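Local coordinates for fumarate lyase (Mesorhizobium sp., PDB 3C8T), which belongs to the fumarase/aspartase superfamily of lyases, mostly helical enzymes built as tetramers, at residues Arg126-Val130 / Leu336-Glu340. Residue numbers count along the deposited sequence, not the author numbering.
Sequences RIESV and LYQAE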
loop_
_atom_site.group_PDB
_atom_site.type_symbol
_atom_site.label_atom_id
_atom_site.label_comp_id
_atom_site.label_asym_id
_atom_site.label_seq_id
_atom_site.Cartn_x
_atom_site.Cartn_y
_atom_site.Cartn_z
ATOM N N ARG A 126 -18.792 13.179 -14.583
ATOM C CA ARG A 126 -18.711 11.749 -14.889
ATOM C C ARG A 126 -19.508 10.898 -13.872
ATOM O O ARG A 126 -20.161 9.904 -14.236
ATOM C CB ARG A 126 -17.259 11.284 -14.997
ATOM C CG ARG A 126 -16.385 12.126 -15.911
ATOM C CD ARG A 126 -15.428 11.195 -16.594
ATOM N NE ARG A 126 -14.523 11.843 -17.526
ATOM C CZ ARG A 126 -14.782 12.057 -18.815
ATOM N NH1 ARG A 126 -15.945 11.717 -19.340
ATOM N NH2 ARG A 126 -13.878 12.660 -19.563
ATOM N N ILE A 127 -19.482 11.298 -12.620
ATOM C CA ILE A 127 -20.291 10.636 -11.590
ATOM C C ILE A 127 -21.803 10.794 -11.898
ATOM O O ILE A 127 -22.574 9.847 -11.780
ATOM C CB ILE A 127 -19.932 11.155 -10.171
ATOM C CG1 ILE A 127 -18.537 10.653 -9.713
ATOM C CG2 ILE A 127 -21.067 10.812 -9.156
ATOM C CD1 ILE A 127 -18.167 11.095 -8.215
ATOM N N GLU A 128 -22.228 11.983 -12.341
ATOM C CA GLU A 128 -23.616 12.180 -12.789
ATOM C C GLU A 128 -24.023 11.337 -14.030
ATOM O O GLU A 128 -25.114 10.781 -14.029
ATOM C CB GLU A 128 -23.925 13.674 -12.997
ATOM C CG GLU A 128 -23.699 14.508 -11.707
ATOM C CD GLU A 128 -24.447 13.937 -10.467
ATOM O OE1 GLU A 128 -23.816 13.360 -9.550
ATOM O OE2 GLU A 128 -25.687 14.059 -10.426
ATOM N N SER A 129 -23.176 11.228 -15.060
ATOM C CA SER A 129 -23.453 10.270 -16.136
ATOM C C SER A 129 -23.505 8.833 -15.656
ATOM O O SER A 129 -24.348 8.075 -16.127
ATOM C CB SER A 129 -22.430 10.334 -17.278
ATOM O OG SER A 129 -22.242 11.658 -17.683
ATOM N N VAL A 130 -22.580 8.439 -14.773
ATOM C CA VAL A 130 -22.604 7.079 -14.187
ATOM C C VAL A 130 -23.976 6.796 -13.522
ATOM O O VAL A 130 -24.625 5.775 -13.831
ATOM C CB VAL A 130 -21.355 6.741 -13.267
ATOM C CG1 VAL A 130 -21.536 5.393 -12.522
ATOM C CG2 VAL A 130 -20.117 6.646 -14.119
ATOM N N LEU A 336 -13.916 6.293 -14.686
ATOM C CA LEU A 336 -15.313 6.805 -14.744
ATOM C C LEU A 336 -15.821 6.919 -16.158
ATOM O O LEU A 336 -16.972 6.580 -16.417
ATOM C CB LEU A 336 -15.521 8.140 -14.052
ATOM C CG LEU A 336 -15.574 8.095 -12.534
ATOM C CD1 LEU A 336 -15.069 9.439 -12.043
ATOM C CD2 LEU A 336 -16.975 7.706 -11.956
ATOM N N TYR A 337 -14.980 7.369 -17.078
ATOM C CA TYR A 337 -15.422 7.442 -18.473
ATOM C C TYR A 337 -15.680 6.039 -19.073
ATOM O O TYR A 337 -16.659 5.822 -19.815
ATOM C CB TYR A 337 -14.495 8.288 -19.394
ATOM C CG TYR A 337 -14.957 8.087 -20.815
ATOM C CD1 TYR A 337 -14.282 7.200 -21.667
ATOM C CD2 TYR A 337 -16.167 8.672 -21.267
ATOM C CE1 TYR A 337 -14.766 6.929 -22.964
ATOM C CE2 TYR A 337 -16.649 8.424 -22.556
ATOM C CZ TYR A 337 -15.953 7.551 -23.391
ATOM O OH TYR A 337 -16.431 7.271 -24.644
ATOM N N GLN A 338 -14.806 5.093 -18.756
ATOM C CA GLN A 338 -15.001 3.694 -19.186
ATOM C C GLN A 338 -16.316 3.135 -18.646
ATOM O O GLN A 338 -17.041 2.478 -19.378
ATOM C CB GLN A 338 -13.835 2.801 -18.758
ATOM C CG GLN A 338 -12.553 3.046 -19.527
ATOM C CD GLN A 338 -12.766 2.939 -21.040
ATOM O OE1 GLN A 338 -13.403 2.013 -21.511
ATOM N NE2 GLN A 338 -12.253 3.897 -21.784
ATOM N N ALA A 339 -16.636 3.447 -17.387
ATOM C CA ALA A 339 -17.929 3.036 -16.774
ATOM C C ALA A 339 -19.153 3.700 -17.409
ATOM O O ALA A 339 -20.145 3.009 -17.656
ATOM C CB ALA A 339 -17.925 3.247 -15.295
ATOM N N GLU A 340 -19.091 5.014 -17.659
ATOM C CA GLU A 340 -20.147 5.741 -18.428
ATOM C C GLU A 340 -20.472 5.008 -19.759
ATOM O O GLU A 340 -21.611 4.781 -20.101
ATOM C CB GLU A 340 -19.706 7.175 -18.828
ATOM C CG GLU A 340 -19.675 8.261 -17.772
ATOM C CD GLU A 340 -19.139 9.588 -18.342
ATOM O OE1 GLU A 340 -19.911 10.292 -19.039
ATOM O OE2 GLU A 340 -17.960 9.941 -18.091
HETATM O O HOH W 1 -19.757 12.864 -18.323
#
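Two long helices, 104-140 and 315-344, pack near-parallel in the central helical bundle of this fumarase/aspartase-type fold; their segment axes cross at 26° and approach to 9.0 Å. Leu336 points toward helix 104-140, and its m,t conformer sets CD2 4.0 Å from both Ile127 CG1 and Val130 CG2. Val130, in the t rotamer, also brings CG2 to 4.2 Å from Ala339 CB. Phe237, Val241 and Leu245 of helix 229-255 continue this apolar layer. Polar side chains line another flank. Arg126, with chi3 extended, reaches across to helix 315-344 so that Tyr337 CB covers one guanidinium face, while NH1 donates to Glu340 OE2 in a 3.0 Å salt bridge. Its NH2 is also salt-bridged to Asp14, and NE hydrogen-bonds to Ser333 OG. CA-to-CB of Glu340 points sideways, but chi2 near 180° extends the chain and carries the carboxylate toward helix 104-140. Its OE1 lies 3.0 Å from Ser129 OG, and one water joins the two, 2.7 Å from Glu340 OE1 and 2.8 Å from Ser129 OG.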